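Local coordinates for protein isocitrate dehydrogenase [NAD] subunit 2, mitochondrial (Saccharomyces cerevisiae, PDB 3BLX) that oxidises and decarboxylates isocitrate to 2-oxoglutarate with NAD+ in the mitochondrial citric acid cycle, as one of two subunit types of an allosteric octamer, at residues E217-I221 and D222-L226; L199-N202 and V203-L207. One frame throughout, in Å; residues are numbered along the deposited sequence.

Contact 1. Residues E217-I221 and D222-L226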
ATOM      1  N   GLU B 217     -38.719 -29.203  30.200  1.00 35.87           N
ATOM      2  CA  GLU B 217     -38.072 -29.837  29.049  1.00 44.36           C
ATOM      3  C   GLU B 217     -36.936 -28.952  28.588  1.00 51.98           C
ATOM      4  O   GLU B 217     -36.986 -27.728  28.763  1.00 41.64           O
ATOM      5  CB  GLU B 217     -39.049 -30.038  27.893  1.00 37.10           C
ATOM      6  CG  GLU B 217     -40.384 -30.652  28.313  1.00 66.27           C
ATOM      7  CD  GLU B 217     -41.324 -30.881  27.144  1.00 86.59           C
ATOM      8  OE1 GLU B 217     -40.932 -30.581  25.991  1.00 82.69           O
ATOM      9  OE2 GLU B 217     -42.455 -31.364  27.381  1.00 82.21           O
ATOM     10  N   THR B 218     -35.911 -29.565  28.003  1.00 53.01           N
ATOM     11  CA  THR B 218     -34.856 -28.803  27.336  1.00 31.87           C
ATOM     12  C   THR B 218     -34.899 -29.075  25.839  1.00 38.00           C
ATOM     13  O   THR B 218     -35.226 -30.193  25.416  1.00 44.43           O
ATOM     14  CB  THR B 218     -33.446 -29.129  27.891  1.00 49.73           C
ATOM     15  OG1 THR B 218     -33.090 -30.481  27.565  1.00 48.88           O
ATOM     16  CG2 THR B 218     -33.384 -28.901  29.408  1.00 31.52           C
ATOM     17  N   GLU B 219     -34.574 -28.066  25.032  1.00 33.76           N
ATOM     18  CA  GLU B 219     -34.610 -28.265  23.587  1.00 40.08           C
ATOM     19  C   GLU B 219     -33.496 -27.513  22.848  1.00 30.34           C
ATOM     20  O   GLU B 219     -33.197 -26.376  23.205  1.00 32.12           O
ATOM     21  CB  GLU B 219     -35.986 -27.853  23.073  1.00 29.06           C
ATOM     22  CG  GLU B 219     -36.440 -28.601  21.837  1.00 51.50           C
ATOM     23  CD  GLU B 219     -37.950 -28.512  21.649  1.00 87.51           C
ATOM     24  OE1 GLU B 219     -38.586 -27.597  22.229  1.00 65.47           O
ATOM     25  OE2 GLU B 219     -38.506 -29.365  20.923  1.00105.43           O
ATOM     26  N   LEU B 220     -32.892 -28.146  21.838  1.00 25.63           N
ATOM     27  CA  LEU B 220     -31.858 -27.495  21.032  1.00 31.48           C
ATOM     28  C   LEU B 220     -32.528 -26.384  20.276  1.00 33.67           C
ATOM     29  O   LEU B 220     -33.612 -26.582  19.755  1.00 29.82           O
ATOM     30  CB  LEU B 220     -31.208 -28.457  20.033  1.00 29.04           C
ATOM     31  CG  LEU B 220     -30.091 -29.389  20.502  1.00 47.57           C
ATOM     32  CD1 LEU B 220     -29.390 -30.040  19.304  1.00 44.50           C
ATOM     33  CD2 LEU B 220     -29.092 -28.647  21.388  1.00 42.42           C
ATOM     34  N   ILE B 221     -31.894 -25.222  20.215  1.00 25.29           N
ATOM     35  CA  ILE B 221     -32.506 -24.111  19.517  1.00 36.91           C
ATOM     36  C   ILE B 221     -32.794 -24.503  18.064  1.00 30.58           C
ATOM     37  O   ILE B 221     -33.815 -24.123  17.537  1.00 24.23           O
ATOM     38  CB  ILE B 221     -31.661 -22.851  19.597  1.00 37.42           C
ATOM     39  CG1 ILE B 221     -32.469 -21.660  19.094  1.00 32.02           C
ATOM     40  CG2 ILE B 221     -30.397 -23.038  18.806  1.00 37.99           C
ATOM     41  CD1 ILE B 221     -31.706 -20.411  18.950  1.00 33.27           C
ATOM     42  N   ASP B 222     -31.933 -25.310  17.449  1.00 32.90           N
ATOM     43  CA  ASP B 222     -32.199 -25.842  16.101  1.00 34.04           C
ATOM     44  C   ASP B 222     -33.576 -26.504  16.019  1.00 37.16           C
ATOM     45  O   ASP B 222     -34.332 -26.254  15.092  1.00 41.76           O
ATOM     46  CB  ASP B 222     -31.182 -26.906  15.681  1.00 43.51           C
ATOM     47  CG  ASP B 222     -29.740 -26.458  15.809  1.00 71.38           C
ATOM     48  OD1 ASP B 222     -29.402 -25.764  16.788  1.00 83.49           O
ATOM     49  OD2 ASP B 222     -28.933 -26.839  14.931  1.00 69.06           O
ATOM     50  N   ASN B 223     -33.887 -27.377  16.975  1.00 34.03           N
ATOM     51  CA  ASN B 223     -35.126 -28.142  16.921  1.00 36.21           C
ATOM     52  C   ASN B 223     -36.332 -27.248  17.189  1.00 37.57           C
ATOM     53  O   ASN B 223     -37.357 -27.318  16.512  1.00 35.90           O
ATOM     54  CB  ASN B 223     -35.092 -29.320  17.902  1.00 39.81           C
ATOM     55  CG  ASN B 223     -33.989 -30.327  17.582  1.00 55.11           C
ATOM     56  OD1 ASN B 223     -33.615 -30.527  16.420  1.00 62.09           O
ATOM     57  ND2 ASN B 223     -33.467 -30.974  18.624  1.00 55.81           N
ATOM     58  N   SER B 224     -36.198 -26.392  18.181  1.00 27.31           N
ATOM     59  CA  SER B 224     -37.250 -25.462  18.506  1.00 27.11           C
ATOM     60  C   SER B 224     -37.681 -24.660  17.308  1.00 40.03           C
ATOM     61  O   SER B 224     -38.875 -24.518  17.093  1.00 47.40           O
ATOM     62  CB  SER B 224     -36.810 -24.507  19.600  1.00 34.95           C
ATOM     63  OG  SER B 224     -36.473 -25.215  20.776  1.00 56.25           O
ATOM     64  N   VAL B 225     -36.751 -24.112  16.523  1.00 25.64           N
ATOM     65  CA  VAL B 225     -37.227 -23.312  15.409  1.00 27.57           C
ATOM     66  C   VAL B 225     -37.861 -24.169  14.335  1.00 30.33           C
ATOM     67  O   VAL B 225     -38.810 -23.733  13.700  1.00 51.11           O
ATOM     68  CB  VAL B 225     -36.246 -22.204  14.852  1.00 35.73           C
ATOM     69  CG1 VAL B 225     -35.148 -21.852  15.852  1.00 29.10           C
ATOM     70  CG2 VAL B 225     -35.707 -22.543  13.491  1.00 25.66           C
ATOM     71  N   LEU B 226     -37.388 -25.403  14.170  1.00 33.31           N
ATOM     72  CA  LEU B 226     -37.961 -26.292  13.170  1.00 27.86           C
ATOM     73  C   LEU B 226     -39.388 -26.637  13.572  1.00 36.63           C
ATOM     74  O   LEU B 226     -40.291 -26.637  12.740  1.00 40.32           O
ATOM     75  CB  LEU B 226     -37.148 -27.564  13.065  1.00 33.42           C
ATOM     76  CG  LEU B 226     -37.059 -28.270  11.711  1.00 38.67           C
ATOM     77  CD1 LEU B 226     -37.202 -29.728  11.975  1.00 34.77           C
ATOM     78  CD2 LEU B 226     -38.098 -27.820  10.694  1.00 25.14           C
TER
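S224 has its OG anti to the carbonyl carbon and beside its own backbone N (chi1 -60°), while E219 swings CG anti to its N and runs on extended; between them these torsions bring the serine hydroxyl alongside the glutamate chain. OG comes to 3.5 Å from E219 OE1, but that oxygen's hydrogen-bond partner is Y235 OH, and the carboxylate's other oxygen pairs with K227. The serine looks instead to the L220 carbonyl, with a weak bond from S224 OG to L220 O at 3.3 Å. The same oxygen receives the first true helical bond, from S224 N at 3.0 Å, and this one is almost straight (174° at the hydrogen). A further weak, bent bond reaches L220 O from N223 N at 2.9 Å. Three donors therefore converge on the carbonyl of the N-cap residue, L220. One step on, V225 N binds I221 O at 3.1 Å and the helix is under way.

I221 CG1 meets V225 CG1 at 4.2 Å, and both side chains also touch L250 of helix 244-258. D222 crosses I221 at about a right angle, its OD1 3.5 Å from I221 CG2. From there the carboxylate has a long, weak ion pair with K189 and a weak hydrogen bond to T241 of subunit 1. The axes of the short segments 217-220 and 222-226 lie at 89° to each other. This is a strand-to-helix junction at the end of strand 215-220, outermost in this chain's mixed sheet and parallel to 183-188, with the helix N-terminus presenting D222, which by similarity binds magnesium and substrate.

Contact 2. Residues L199-N202 and V203-L207; sequences LFVN and VAKEL
L199 accepts V203 N at its carbonyl O, 3.1 Å away. Its side chain starts off away from 203-207, yet CD2 comes to 4.5 Å from V203 CG2. F200 bonds through its O to A204 N at 3.2 Å, whereas its side chain starts away from 203-207 and packs on V186 of strand 183-188 and on S165 and I169 of helix 162-178.

V201 meets K205 side chain to side chain. With CG1 anti to the backbone N (chi1 167°), it lies side by side with K205, and that methyl touches K205 CE at 3.8 Å. Extended beyond CG, the lysine chain brings CE against this methyl. K205 N is bonded to V201 O at 3.0 Å, and K205 CG passes 3.5 Å from V201 O.

N202, on the solvent side, adds the bond from E206 N to N202 O at 3.2 Å. The whole is an amphipathic alpha-helix with regular i to i+4 bonding: V201 and A204 pack on strands 183-188 and 215-220, N202 and E206 are exposed, and K205, also exposed, lies against L216, in the crossover helix of a beta-alpha-beta unit.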
ATOM      1  N   LEU B 199     -24.275 -24.481  31.592  1.00 37.39           N
ATOM      2  CA  LEU B 199     -24.478 -23.869  32.903  1.00 36.30           C
ATOM      3  C   LEU B 199     -25.912 -23.409  33.039  1.00 42.51           C
ATOM      4  O   LEU B 199     -26.515 -23.487  34.107  1.00 51.51           O
ATOM      5  CB  LEU B 199     -23.495 -22.708  33.129  1.00 33.53           C
ATOM      6  CG  LEU B 199     -23.762 -21.728  34.273  1.00 30.18           C
ATOM      7  CD1 LEU B 199     -22.481 -21.042  34.649  1.00 45.45           C
ATOM      8  CD2 LEU B 199     -24.808 -20.683  33.898  1.00 42.04           C
ATOM      9  N   PHE B 200     -26.458 -22.922  31.936  1.00 45.85           N
ATOM     10  CA  PHE B 200     -27.818 -22.437  31.908  1.00 36.61           C
ATOM     11  C   PHE B 200     -28.791 -23.580  32.118  1.00 39.85           C
ATOM     12  O   PHE B 200     -29.732 -23.429  32.863  1.00 33.43           O
ATOM     13  CB  PHE B 200     -28.087 -21.754  30.581  1.00 27.32           C
ATOM     14  CG  PHE B 200     -29.341 -20.940  30.560  1.00 27.61           C
ATOM     15  CD1 PHE B 200     -29.382 -19.693  31.162  1.00 37.77           C
ATOM     16  CD2 PHE B 200     -30.471 -21.405  29.914  1.00 24.57           C
ATOM     17  CE1 PHE B 200     -30.541 -18.915  31.134  1.00 33.02           C
ATOM     18  CE2 PHE B 200     -31.631 -20.637  29.880  1.00 39.37           C
ATOM     19  CZ  PHE B 200     -31.663 -19.386  30.494  1.00 34.87           C
ATOM     20  N   VAL B 201     -28.552 -24.717  31.464  1.00 44.09           N
ATOM     21  CA  VAL B 201     -29.391 -25.905  31.621  1.00 26.57           C
ATOM     22  C   VAL B 201     -29.291 -26.493  33.032  1.00 35.57           C
ATOM     23  O   VAL B 201     -30.291 -26.885  33.599  1.00 39.85           O
ATOM     24  CB  VAL B 201     -29.051 -27.000  30.584  1.00 42.26           C
ATOM     25  CG1 VAL B 201     -29.710 -28.327  30.965  1.00 32.84           C
ATOM     26  CG2 VAL B 201     -29.492 -26.574  29.192  1.00 32.72           C
ATOM     27  N   ASN B 202     -28.091 -26.544  33.603  1.00 40.57           N
ATOM     28  CA  ASN B 202     -27.911 -27.062  34.956  1.00 41.30           C
ATOM     29  C   ASN B 202     -28.659 -26.235  35.973  1.00 38.57           C
ATOM     30  O   ASN B 202     -29.228 -26.767  36.901  1.00 39.38           O
ATOM     31  CB  ASN B 202     -26.433 -27.139  35.365  1.00 45.26           C
ATOM     32  CG  ASN B 202     -25.701 -28.290  34.706  1.00 72.82           C
ATOM     33  OD1 ASN B 202     -26.311 -29.138  34.052  1.00 43.89           O
ATOM     34  ND2 ASN B 202     -24.379 -28.319  34.870  1.00 94.78           N
ATOM     35  N   VAL B 203     -28.636 -24.926  35.805  1.00 43.52           N
ATOM     36  CA  VAL B 203     -29.333 -24.026  36.701  1.00 37.67           C
ATOM     37  C   VAL B 203     -30.847 -24.265  36.612  1.00 51.91           C
ATOM     38  O   VAL B 203     -31.569 -24.151  37.601  1.00 44.77           O
ATOM     39  CB  VAL B 203     -28.992 -22.574  36.341  1.00 34.94           C
ATOM     40  CG1 VAL B 203     -30.077 -21.625  36.790  1.00 32.65           C
ATOM     41  CG2 VAL B 203     -27.688 -22.193  36.942  1.00 41.60           C
ATOM     42  N   ALA B 204     -31.320 -24.605  35.418  1.00 38.40           N
ATOM     43  CA  ALA B 204     -32.722 -24.900  35.194  1.00 43.42           C
ATOM     44  C   ALA B 204     -33.143 -26.202  35.866  1.00 49.27           C
ATOM     45  O   ALA B 204     -34.256 -26.314  36.363  1.00 40.02           O
ATOM     46  CB  ALA B 204     -33.010 -24.966  33.702  1.00 30.53           C
ATOM     47  N   LYS B 205     -32.258 -27.194  35.850  1.00 50.14           N
ATOM     48  CA  LYS B 205     -32.547 -28.494  36.449  1.00 51.54           C
ATOM     49  C   LYS B 205     -32.575 -28.441  37.984  1.00 54.39           C
ATOM     50  O   LYS B 205     -33.283 -29.207  38.632  1.00 62.52           O
ATOM     51  CB  LYS B 205     -31.555 -29.538  35.947  1.00 29.33           C
ATOM     52  CG  LYS B 205     -31.767 -29.909  34.489  1.00 33.86           C
ATOM     53  CD  LYS B 205     -30.787 -30.988  34.044  1.00 45.71           C
ATOM     54  CE  LYS B 205     -31.090 -31.457  32.629  1.00 63.05           C
ATOM     55  NZ  LYS B 205     -30.238 -32.605  32.214  1.00 57.64           N
ATOM     56  N   GLU B 206     -31.819 -27.507  38.550  1.00 57.63           N
ATOM     57  CA  GLU B 206     -31.709 -27.324  39.995  1.00 56.60           C
ATOM     58  C   GLU B 206     -32.974 -26.695  40.534  1.00 58.78           C
ATOM     59  O   GLU B 206     -33.382 -26.954  41.664  1.00 70.83           O
ATOM     60  CB  GLU B 206     -30.543 -26.389  40.313  1.00 68.29           C
ATOM     61  CG  GLU B 206     -29.811 -26.683  41.605  1.00101.83           C
ATOM     62  CD  GLU B 206     -28.857 -27.865  41.480  1.00122.01           C
ATOM     63  OE1 GLU B 206     -28.012 -27.880  40.549  1.00 83.63           O
ATOM     64  OE2 GLU B 206     -28.953 -28.778  42.326  1.00120.55           O
ATOM     65  N   LEU B 207     -33.580 -25.837  39.717  1.00 57.08           N
ATOM     66  CA  LEU B 207     -34.795 -25.136  40.099  1.00 47.57           C
ATOM     67  C   LEU B 207     -36.005 -25.993  39.806  1.00 54.26           C
ATOM     68  O   LEU B 207     -37.082 -25.737  40.330  1.00 59.34           O
ATOM     69  CB  LEU B 207     -34.914 -23.840  39.318  1.00 39.86           C
ATOM     70  CG  LEU B 207     -33.813 -22.816  39.547  1.00 62.33           C
ATOM     71  CD1 LEU B 207     -34.094 -21.557  38.743  1.00 59.56           C
ATOM     72  CD2 LEU B 207     -33.684 -22.505  41.033  1.00 56.58           C
TER

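In the fold
Contact 2 comes first along the chain, on helix 195-208, which links the parallel neighbours 183-188 and 215-220; contact 1 follows where the second of these strands ends and helix 221-230 begins. Their centres are about 16 Å apart, yet they touch, T218 CG2 lying 4.0 Å from V201 CG1 where the crossover helix packs on strand 215-220. Contact 1 lies nearer the probable catalytic site: the side chain of D222 is about 3 Å from that of K189, probably critical for catalysis, whereas the V201 side chain in contact 2 is about 9 Å from that of K189. The subunit 1 chain packs against contact 1 along several residues, and touches contact 2 only at L199.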